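Probable hydrolase (Pseudomonas aeruginosa, PDB 3OM8) probably acts as an alpha/beta-fold hydrolase, possibly a 3-oxoadipate enol-lactonase, though its substrate is not established. Local coordinates at residues S150-F161 and V173-M181; W136-E147 and R185-R196. All coordinates share one frame; numbering follows the deposited sequence.

Contact 1 (S150-F161 and V173-M181)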
loop_
_atom_site.group_PDB
_atom_site.type_symbol
_atom_site.label_atom_id
_atom_site.label_comp_id
_atom_site.label_asym_id
_atom_site.label_seq_id
_atom_site.Cartn_x
_atom_site.Cartn_y
_atom_site.Cartn_z
ATOM N N SER B 150 -3.687 26.433 -23.501
ATOM C CA SER B 150 -4.801 25.509 -23.741
ATOM C C SER B 150 -4.409 24.050 -23.966
ATOM O O SER B 150 -4.882 23.172 -23.252
ATOM C CB SER B 150 -5.661 25.980 -24.908
ATOM O OG SER B 150 -6.372 27.146 -24.553
ATOM N N GLU B 151 -3.580 23.778 -24.969
ATOM C CA GLU B 151 -3.174 22.397 -25.214
ATOM C C GLU B 151 -2.374 21.849 -24.038
ATOM O O GLU B 151 -2.417 20.644 -23.734
ATOM C CB GLU B 151 -2.361 22.263 -26.498
ATOM C CG GLU B 151 -2.079 20.810 -26.866
ATOM C CD GLU B 151 -3.314 20.093 -27.389
ATOM O OE1 GLU B 151 -4.377 20.742 -27.524
ATOM O OE2 GLU B 151 -3.219 18.884 -27.679
ATOM N N THR B 152 -1.646 22.745 -23.380
ATOM C CA THR B 152 -0.855 22.394 -22.209
ATOM C C THR B 152 -1.749 21.985 -21.023
ATOM O O THR B 152 -1.460 21.012 -20.324
ATOM C CB THR B 152 0.105 23.532 -21.826
ATOM O OG1 THR B 152 1.079 23.688 -22.862
ATOM C CG2 THR B 152 0.828 23.221 -20.539
ATOM N N ALA B 153 -2.834 22.728 -20.815
ATOM C CA ALA B 153 -3.815 22.391 -19.794
ATOM C C ALA B 153 -4.513 21.064 -20.106
ATOM O O ALA B 153 -4.752 20.266 -19.207
ATOM C CB ALA B 153 -4.835 23.512 -19.631
ATOM N N ALA B 154 -4.843 20.830 -21.373
ATOM C CA ALA B 154 -5.438 19.560 -21.776
ATOM C C ALA B 154 -4.484 18.422 -21.437
ATOM O O ALA B 154 -4.903 17.319 -21.083
ATOM C CB ALA B 154 -5.760 19.561 -23.261
ATOM N N GLY B 155 -3.193 18.701 -21.531
ATOM C CA GLY B 155 -2.185 17.718 -21.179
ATOM C C GLY B 155 -2.280 17.363 -19.711
ATOM O O GLY B 155 -2.502 16.208 -19.356
ATOM N N PHE B 156 -2.122 18.361 -18.851
ATOM C CA PHE B 156 -2.163 18.124 -17.419
ATOM C C PHE B 156 -3.483 17.527 -16.947
ATOM O O PHE B 156 -3.489 16.514 -16.253
ATOM C CB PHE B 156 -1.913 19.404 -16.645
ATOM C CG PHE B 156 -0.476 19.811 -16.588
ATOM C CD1 PHE B 156 0.390 19.220 -15.677
ATOM C CD2 PHE B 156 0.008 20.812 -17.427
ATOM C CE1 PHE B 156 1.714 19.609 -15.605
ATOM C CE2 PHE B 156 1.330 21.203 -17.363
ATOM C CZ PHE B 156 2.186 20.605 -16.446
ATOM N N LEU B 157 -4.593 18.172 -17.294
ATOM C CA LEU B 157 -5.897 17.702 -16.840
ATOM C C LEU B 157 -6.125 16.255 -17.259
ATOM O O LEU B 157 -6.706 15.470 -16.522
ATOM C CB LEU B 157 -7.023 18.594 -17.364
ATOM C CG LEU B 157 -7.036 20.030 -16.840
ATOM C CD1 LEU B 157 -8.119 20.836 -17.537
ATOM C CD2 LEU B 157 -7.227 20.066 -15.333
ATOM N N GLY B 158 -5.645 15.904 -18.443
ATOM C CA GLY B 158 -5.807 14.564 -18.960
ATOM C C GLY B 158 -5.036 13.526 -18.169
ATOM O O GLY B 158 -5.480 12.383 -18.069
ATOM N N ASN B 159 -3.889 13.916 -17.611
ATOM C CA ASN B 159 -3.095 13.012 -16.775
ATOM C C ASN B 159 -3.511 13.026 -15.312
ATOM O O ASN B 159 -3.260 12.069 -14.586
ATOM C CB ASN B 159 -1.604 13.348 -16.850
ATOM C CG ASN B 159 -1.000 13.009 -18.196
ATOM O OD1 ASN B 159 -0.582 11.874 -18.449
ATOM N ND2 ASN B 159 -0.960 13.993 -19.073
ATOM N N TRP B 160 -4.122 14.127 -14.888
ATOM C CA TRP B 160 -4.420 14.367 -13.481
ATOM C C TRP B 160 -5.719 13.708 -13.043
ATOM O O TRP B 160 -5.840 13.263 -11.915
ATOM C CB TRP B 160 -4.563 15.858 -13.217
ATOM C CG TRP B 160 -3.286 16.628 -13.084
ATOM C CD1 TRP B 160 -2.015 16.137 -13.098
ATOM C CD2 TRP B 160 -3.170 18.045 -12.909
ATOM N NE1 TRP B 160 -1.113 17.165 -12.942
ATOM C CE2 TRP B 160 -1.800 18.343 -12.815
ATOM C CE3 TRP B 160 -4.096 19.088 -12.811
ATOM C CZ2 TRP B 160 -1.334 19.636 -12.626
ATOM C CZ3 TRP B 160 -3.631 20.371 -12.620
ATOM C CH2 TRP B 160 -2.263 20.635 -12.534
ATOM N N PHE B 161 -6.704 13.680 -13.926
ATOM C CA PHE B 161 -8.020 13.227 -13.530
ATOM C C PHE B 161 -8.462 11.969 -14.261
ATOM O O PHE B 161 -8.082 11.738 -15.421
ATOM C CB PHE B 161 -9.063 14.338 -13.720
ATOM C CG PHE B 161 -8.830 15.535 -12.854
ATOM C CD1 PHE B 161 -9.035 15.471 -11.489
ATOM C CD2 PHE B 161 -8.388 16.723 -13.402
ATOM C CE1 PHE B 161 -8.810 16.574 -10.683
ATOM C CE2 PHE B 161 -8.160 17.822 -12.604
ATOM C CZ PHE B 161 -8.376 17.754 -11.248
ATOM N N VAL B 173 -12.750 20.407 -11.683
ATOM C CA VAL B 173 -11.836 20.289 -12.809
ATOM C C VAL B 173 -11.603 21.665 -13.427
ATOM O O VAL B 173 -10.473 22.043 -13.712
ATOM C CB VAL B 173 -12.372 19.317 -13.878
ATOM C CG1 VAL B 173 -11.469 19.324 -15.099
ATOM C CG2 VAL B 173 -12.471 17.917 -13.310
ATOM N N GLU B 174 -12.682 22.415 -13.604
ATOM C CA GLU B 174 -12.606 23.748 -14.166
ATOM C C GLU B 174 -11.778 24.695 -13.309
ATOM O O GLU B 174 -11.127 25.593 -13.838
ATOM C CB GLU B 174 -14.005 24.296 -14.428
ATOM C CG GLU B 174 -14.654 23.588 -15.596
ATOM C CD GLU B 174 -13.715 23.517 -16.792
ATOM O OE1 GLU B 174 -13.217 24.584 -17.215
ATOM O OE2 GLU B 174 -13.466 22.399 -17.300
ATOM N N ARG B 175 -11.777 24.479 -11.997
ATOM C CA ARG B 175 -10.932 25.283 -11.125
ATOM C C ARG B 175 -9.467 24.984 -11.367
ATOM O O ARG B 175 -8.644 25.898 -11.353
ATOM C CB ARG B 175 -11.279 25.095 -9.653
ATOM C CG ARG B 175 -12.175 26.191 -9.087
ATOM C CD ARG B 175 -13.255 25.618 -8.169
ATOM N NE ARG B 175 -12.686 24.782 -7.116
ATOM C CZ ARG B 175 -13.349 23.807 -6.494
ATOM N NH1 ARG B 175 -14.608 23.536 -6.825
ATOM N NH2 ARG B 175 -12.747 23.096 -5.544
ATOM N N PHE B 176 -9.139 23.713 -11.587
ATOM C CA PHE B 176 -7.772 23.353 -11.962
ATOM C C PHE B 176 -7.436 23.780 -13.400
ATOM O O PHE B 176 -6.301 24.132 -13.700
ATOM C CB PHE B 176 -7.494 21.863 -11.739
ATOM C CG PHE B 176 -7.246 21.511 -10.293
ATOM C CD1 PHE B 176 -5.956 21.451 -9.789
ATOM C CD2 PHE B 176 -8.303 21.283 -9.433
ATOM C CE1 PHE B 176 -5.728 21.151 -8.460
ATOM C CE2 PHE B 176 -8.078 20.989 -8.100
ATOM C CZ PHE B 176 -6.792 20.916 -7.616
ATOM N N ARG B 177 -8.415 23.752 -14.292
ATOM C CA ARG B 177 -8.174 24.259 -15.633
ATOM C C ARG B 177 -7.763 25.731 -15.543
ATOM O O ARG B 177 -6.794 26.151 -16.174
ATOM C CB ARG B 177 -9.403 24.098 -16.525
ATOM C CG ARG B 177 -9.143 24.516 -17.966
ATOM C CD ARG B 177 -10.396 24.460 -18.810
ATOM N NE ARG B 177 -11.017 23.144 -18.731
ATOM C CZ ARG B 177 -10.665 22.109 -19.485
ATOM N NH1 ARG B 177 -9.688 22.243 -20.384
ATOM N NH2 ARG B 177 -11.289 20.941 -19.336
ATOM N N ALA B 178 -8.476 26.505 -14.731
ATOM C CA ALA B 178 -8.163 27.923 -14.604
ATOM C C ALA B 178 -6.777 28.159 -14.021
ATOM O O ALA B 178 -6.094 29.084 -14.429
ATOM C CB ALA B 178 -9.218 28.653 -13.805
HETATM N N MSE B 179 -6.346 27.317 -13.087
HETATM C CA MSE B 179 -5.017 27.480 -12.500
HETATM C C MSE B 179 -3.947 27.303 -13.557
HETATM O O MSE B 179 -2.959 28.037 -13.590
HETATM C CB MSE B 179 -4.774 26.455 -11.392
HETATM C CG MSE B 179 -5.646 26.621 -10.163
HETATM SE SE MSE B 179 -5.320 25.207 -8.827
HETATM C CE MSE B 179 -6.543 25.867 -7.464
ATOM N N LEU B 180 -4.143 26.298 -14.400
ATOM C CA LEU B 180 -3.220 26.004 -15.477
ATOM C C LEU B 180 -3.189 27.152 -16.484
ATOM O O LEU B 180 -2.117 27.657 -16.816
ATOM C CB LEU B 180 -3.608 24.686 -16.151
ATOM C CG LEU B 180 -3.233 23.467 -15.299
ATOM C CD1 LEU B 180 -4.044 22.214 -15.658
ATOM C CD2 LEU B 180 -1.726 23.210 -15.394
HETATM N N MSE B 181 -4.370 27.567 -16.939
HETATM C CA MSE B 181 -4.518 28.649 -17.908
HETATM C C MSE B 181 -3.893 29.972 -17.444
HETATM O O MSE B 181 -3.595 30.840 -18.256
HETATM C CB MSE B 181 -5.998 28.875 -18.244
HETATM C CG MSE B 181 -6.675 27.762 -19.046
HETATM SE SE MSE B 181 -5.889 27.430 -20.803
HETATM C CE MSE B 181 -6.155 29.185 -21.606
#
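E174 OE2 receives R177 NE at 2.9 Å and, weakly, R177 NH2, a salt bridge that holds the guanidinium flat against L157. NE comes to the syn side of the carboxylate, and L157 CD1 sits over the centre of the guanidinium face, 3.4 Å from R177 CZ. The rest of the interface is mostly apolar. L180 is a knob in the hole formed by A153, F156, L157 and W160. Both branches of L180 touch F156 and W160: CD2 meets F156 CD2 at 3.6 Å, and CD1 lies 3.6 Å from W160 CZ3. Farther along, F161 presents its edge to the face of F176 with the planes at 73°, and V173 CG2 makes a CH-pi contact over one face of F161. At the other end, M181, a selenomethionine bent at chi2 and chi3 (both about -60°), curls back to bring CE within 3.6 Å of S150 OG. The helices meet at 135°, between perpendicular and antiparallel. Inserted between strands 118-124 and 211-216, they probably form part of a helical cap, as in many alpha/beta hydrolases; W160 meets the ring of H246, a member of the probable Ser-His-Asp triad.

Contact 2 (W136-E147 and R185-R196); sequences WDERIAAVLQAE and RHGLAGSFAAVR
W136 lies against V195, R196 and F192 where the helix of 136-147 first meets that of 185-196. V195 CG1 sits over its six-membered ring, 3.8 Å from the centroid, in a CH-pi contact, and R139 NH2 lies above the opposite face. W136 CE3 is 3.6 Å from F192 CD1, with the two rings inclined at 39°; the indole NE1 turns to L130 O. One residue on, D137 OD1 takes R196 NH1 at 3.1 Å in a salt bridge, met on the syn side although carboxylate and guanidinium planes are well twisted apart. R139 lays its CB over one face of F192. I140 fills a hole among A189, F192, A193 and R196, its CG1 3.5 Å from F192 CB. V143 does the same among R185, L188, A189 and F192; chi1 of 70° sets V143 CG2 anti to the backbone N, where it meets L188 CD1 at 3.7 Å.

L144 rests CD2 on A189 and H186, and its carbonyl O begins the polar end of the interface. R185 NH1 reaches L144 O at 2.7 Å, from well above the carbonyl plane. Next, A146 O is gripped end-on by R185 NH1 and NH2; NH1, at 2.8 Å, lies in the carbonyl plane on a lone pair of that oxygen, whereas NH2 comes from above the plane. E147 O also takes NH2. One guanidinium thus gathers three carbonyls near the C-terminal end of the first helix, a place where its positive charge is probably favourable.

The helices run nearly antiparallel, at 173°. Helix 185-196 rests L188 and F192 on helix 150-160, and S191 and V195 on helix 102-113, which follows the central-sheet strand 95-100.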
loop_
_atom_site.group_PDB
_atom_site.type_symbol
_atom_site.label_atom_id
_atom_site.label_comp_id
_atom_site.label_asym_id
_atom_site.label_seq_id
_atom_site.Cartn_x
_atom_site.Cartn_y
_atom_site.Cartn_z
ATOM N N TRP B 136 11.443 15.928 -20.722
ATOM C CA TRP B 136 11.265 17.215 -20.058
ATOM C C TRP B 136 11.782 18.370 -20.919
ATOM O O TRP B 136 11.184 19.443 -20.941
ATOM C CB TRP B 136 11.893 17.215 -18.663
ATOM C CG TRP B 136 11.292 16.159 -17.785
ATOM C CD1 TRP B 136 11.867 14.982 -17.415
ATOM C CD2 TRP B 136 9.974 16.166 -17.199
ATOM N NE1 TRP B 136 11.001 14.264 -16.624
ATOM C CE2 TRP B 136 9.833 14.966 -16.480
ATOM C CE3 TRP B 136 8.911 17.073 -17.208
ATOM C CZ2 TRP B 136 8.667 14.647 -15.774
ATOM C CZ3 TRP B 136 7.761 16.762 -16.519
ATOM C CH2 TRP B 136 7.643 15.554 -15.805
ATOM N N ASP B 137 12.881 18.137 -21.632
ATOM C CA ASP B 137 13.384 19.093 -22.611
ATOM C C ASP B 137 12.347 19.331 -23.698
ATOM O O ASP B 137 12.084 20.467 -24.077
ATOM C CB ASP B 137 14.683 18.587 -23.228
ATOM C CG ASP B 137 15.871 18.789 -22.316
ATOM O OD1 ASP B 137 15.922 19.826 -21.620
ATOM O OD2 ASP B 137 16.756 17.913 -22.301
ATOM N N GLU B 138 11.751 18.254 -24.190
ATOM C CA GLU B 138 10.656 18.364 -25.144
ATOM C C GLU B 138 9.509 19.206 -24.596
ATOM O O GLU B 138 8.928 20.017 -25.316
ATOM C CB GLU B 138 10.134 16.982 -25.533
ATOM C CG GLU B 138 11.119 16.177 -26.351
ATOM C CD GLU B 138 10.629 14.770 -26.630
ATOM O OE1 GLU B 138 9.443 14.482 -26.346
ATOM O OE2 GLU B 138 11.435 13.954 -27.132
ATOM N N ARG B 139 9.186 19.014 -23.320
ATOM C CA ARG B 139 8.069 19.729 -22.709
ATOM C C ARG B 139 8.396 21.200 -22.449
ATOM O O ARG B 139 7.517 22.060 -22.486
ATOM C CB ARG B 139 7.634 19.031 -21.422
ATOM C CG ARG B 139 6.963 17.691 -21.674
ATOM C CD ARG B 139 6.748 16.918 -20.391
ATOM N NE ARG B 139 5.971 15.702 -20.621
ATOM C CZ ARG B 139 6.121 14.569 -19.938
ATOM N NH1 ARG B 139 5.363 13.520 -20.227
ATOM N NH2 ARG B 139 7.028 14.477 -18.971
ATOM N N ILE B 140 9.666 21.480 -22.181
ATOM C CA ILE B 140 10.128 22.849 -22.021
ATOM C C ILE B 140 10.025 23.598 -23.367
ATOM O O ILE B 140 9.451 24.690 -23.446
ATOM C CB ILE B 140 11.580 22.869 -21.473
ATOM C CG1 ILE B 140 11.601 22.412 -20.009
ATOM C CG2 ILE B 140 12.208 24.255 -21.629
ATOM C CD1 ILE B 140 12.988 22.151 -19.459
ATOM N N ALA B 141 10.557 22.994 -24.426
ATOM C CA ALA B 141 10.551 23.630 -25.738
ATOM C C ALA B 141 9.117 23.859 -26.204
ATOM O O ALA B 141 8.780 24.930 -26.694
ATOM C CB ALA B 141 11.320 22.790 -26.747
ATOM N N ALA B 142 8.273 22.851 -26.022
ATOM C CA ALA B 142 6.877 22.918 -26.438
ATOM C C ALA B 142 6.055 23.967 -25.682
ATOM O O ALA B 142 5.241 24.664 -26.285
ATOM C CB ALA B 142 6.213 21.532 -26.301
ATOM N N VAL B 143 6.226 24.056 -24.365
ATOM C CA VAL B 143 5.483 25.056 -23.598
ATOM C C VAL B 143 5.927 26.488 -23.948
ATOM O O VAL B 143 5.097 27.388 -24.057
ATOM C CB VAL B 143 5.527 24.804 -22.052
ATOM C CG1 VAL B 143 6.915 25.076 -21.473
ATOM C CG2 VAL B 143 4.497 25.667 -21.347
ATOM N N LEU B 144 7.228 26.695 -24.140
ATOM C CA LEU B 144 7.738 28.018 -24.538
ATOM C C LEU B 144 7.182 28.516 -25.877
ATOM O O LEU B 144 6.982 29.712 -26.065
ATOM C CB LEU B 144 9.270 28.032 -24.590
ATOM C CG LEU B 144 9.989 27.892 -23.251
ATOM C CD1 LEU B 144 11.484 27.781 -23.482
ATOM C CD2 LEU B 144 9.662 29.068 -22.341
ATOM N N GLN B 145 6.930 27.601 -26.803
ATOM C CA GLN B 145 6.505 27.976 -28.148
ATOM C C GLN B 145 4.989 28.063 -28.319
ATOM O O GLN B 145 4.514 28.497 -29.356
ATOM C CB GLN B 145 7.101 27.011 -29.172
ATOM C CG GLN B 145 8.600 27.127 -29.258
ATOM C CD GLN B 145 9.016 28.519 -29.721
ATOM O OE1 GLN B 145 8.320 29.140 -30.524
ATOM N NE2 GLN B 145 10.140 29.016 -29.211
ATOM N N ALA B 146 4.231 27.663 -27.304
ATOM C CA ALA B 146 2.778 27.597 -27.434
ATOM C C ALA B 146 2.133 28.952 -27.674
ATOM O O ALA B 146 2.577 29.968 -27.139
ATOM C CB ALA B 146 2.173 26.956 -26.209
ATOM N N GLU B 147 1.071 28.968 -28.471
ATOM C CA GLU B 147 0.290 30.190 -28.618
ATOM C C GLU B 147 -0.254 30.534 -27.233
ATOM O O GLU B 147 0.049 31.596 -26.690
ATOM C CB GLU B 147 -0.844 30.019 -29.633
ATOM C CG GLU B 147 -0.970 31.154 -30.636
ATOM C CD GLU B 147 0.032 31.038 -31.782
ATOM O OE1 GLU B 147 0.168 29.931 -32.349
ATOM O OE2 GLU B 147 0.682 32.053 -32.120
ATOM N N ARG B 185 4.302 30.495 -18.740
ATOM C CA ARG B 185 5.039 29.415 -19.379
ATOM C C ARG B 185 6.441 29.251 -18.823
ATOM O O ARG B 185 7.036 28.183 -18.956
ATOM C CB ARG B 185 5.101 29.620 -20.893
ATOM C CG ARG B 185 5.971 30.790 -21.342
ATOM C CD ARG B 185 5.764 31.059 -22.829
ATOM N NE ARG B 185 4.362 31.318 -23.139
ATOM C CZ ARG B 185 3.821 31.149 -24.340
ATOM N NH1 ARG B 185 4.567 30.716 -25.343
ATOM N NH2 ARG B 185 2.535 31.408 -24.538
ATOM N N HIS B 186 6.975 30.308 -18.218
ATOM C CA HIS B 186 8.318 30.242 -17.653
ATOM C C HIS B 186 8.331 29.527 -16.295
ATOM O O HIS B 186 9.327 28.910 -15.918
ATOM C CB HIS B 186 8.942 31.638 -17.559
ATOM C CG HIS B 186 9.184 32.269 -18.896
ATOM N ND1 HIS B 186 10.311 32.009 -19.646
ATOM C CD2 HIS B 186 8.424 33.108 -19.637
ATOM C CE1 HIS B 186 10.238 32.665 -20.788
ATOM N NE2 HIS B 186 9.104 33.344 -20.807
ATOM N N GLY B 187 7.226 29.623 -15.562
ATOM C CA GLY B 187 7.065 28.848 -14.341
ATOM C C GLY B 187 7.099 27.357 -14.648
ATOM O O GLY B 187 7.843 26.597 -14.024
ATOM N N LEU B 188 6.297 26.946 -15.625
ATOM C CA LEU B 188 6.289 25.570 -16.106
ATOM C C LEU B 188 7.656 25.128 -16.629
ATOM O O LEU B 188 8.187 24.096 -16.221
ATOM C CB LEU B 188 5.253 25.408 -17.216
ATOM C CG LEU B 188 3.806 25.700 -16.834
ATOM C CD1 LEU B 188 2.890 25.400 -18.007
ATOM C CD2 LEU B 188 3.430 24.857 -15.642
ATOM N N ALA B 189 8.214 25.905 -17.548
ATOM C CA ALA B 189 9.501 25.570 -18.148
ATOM C C ALA B 189 10.583 25.449 -17.084
ATOM O O ALA B 189 11.374 24.513 -17.103
ATOM C CB ALA B 189 9.896 26.611 -19.223
ATOM N N GLY B 190 10.610 26.394 -16.152
ATOM C CA GLY B 190 11.584 26.363 -15.074
ATOM C C GLY B 190 11.413 25.159 -14.169
ATOM O O GLY B 190 12.392 24.546 -13.741
ATOM N N SER B 191 10.159 24.822 -13.873
ATOM C CA SER B 191 9.853 23.710 -12.979
ATOM C C SER B 191 10.185 22.362 -13.624
ATOM O O SER B 191 10.769 21.504 -12.970
ATOM C CB SER B 191 8.395 23.773 -12.516
ATOM O OG SER B 191 8.160 24.952 -11.757
ATOM N N PHE B 192 9.832 22.192 -14.902
ATOM C CA PHE B 192 10.246 21.024 -15.690
ATOM C C PHE B 192 11.753 20.777 -15.625
ATOM O O PHE B 192 12.204 19.638 -15.684
ATOM C CB PHE B 192 9.887 21.183 -17.174
ATOM C CG PHE B 192 8.417 21.142 -17.467
ATOM C CD1 PHE B 192 7.558 20.388 -16.695
ATOM C CD2 PHE B 192 7.899 21.844 -18.540
ATOM C CE1 PHE B 192 6.204 20.346 -16.984
ATOM C CE2 PHE B 192 6.548 21.803 -18.833
ATOM C CZ PHE B 192 5.697 21.052 -18.058
ATOM N N ALA B 193 12.539 21.844 -15.555
ATOM C CA ALA B 193 13.989 21.686 -15.524
ATOM C C ALA B 193 14.462 21.165 -14.164
ATOM O O ALA B 193 15.350 20.320 -14.095
ATOM C CB ALA B 193 14.692 22.997 -15.889
ATOM N N ALA B 194 13.873 21.682 -13.092
ATOM C CA ALA B 194 14.148 21.176 -11.752
ATOM C C ALA B 194 13.878 19.676 -11.736
ATOM O O ALA B 194 14.716 18.894 -11.302
ATOM C CB ALA B 194 13.281 21.884 -10.712
ATOM N N VAL B 195 12.711 19.290 -12.238
ATOM C CA VAL B 195 12.320 17.885 -12.323
ATOM C C VAL B 195 13.294 17.080 -13.178
ATOM O O VAL B 195 13.760 16.015 -12.778
ATOM C CB VAL B 195 10.920 17.737 -12.935
ATOM C CG1 VAL B 195 10.603 16.283 -13.140
ATOM C CG2 VAL B 195 9.885 18.395 -12.055
ATOM N N ARG B 196 13.595 17.599 -14.360
ATOM C CA ARG B 196 14.511 16.944 -15.289
ATOM C C ARG B 196 15.827 16.536 -14.635
ATOM O O ARG B 196 16.306 15.424 -14.841
ATOM C CB ARG B 196 14.787 17.858 -16.492
ATOM C CG ARG B 196 15.752 17.287 -17.514
ATOM C CD ARG B 196 16.341 18.410 -18.380
ATOM N NE ARG B 196 17.006 19.401 -17.539
ATOM C CZ ARG B 196 17.146 20.688 -17.837
ATOM N NH1 ARG B 196 16.674 21.182 -18.978
ATOM N NH2 ARG B 196 17.760 21.486 -16.977
#

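In the fold
Both contacts pair helices from one continuous helical part of the chain, with contact 1 nested inside the chain loop that contact 2 closes. Their centres lie about 15 Å apart and they share a seam, where F156 packs on F192 and T152 on L188. Contact 1 is the more buried: it is joined across by apolar and aromatic packing, its ion pair stays within one helix, and it reaches the probable active site. Contact 2 is partly exposed and nearly antiparallel; its apolar middle is flanked by arginines that bond across the interface, to a carboxylate at one end and backbone carbonyls at the other.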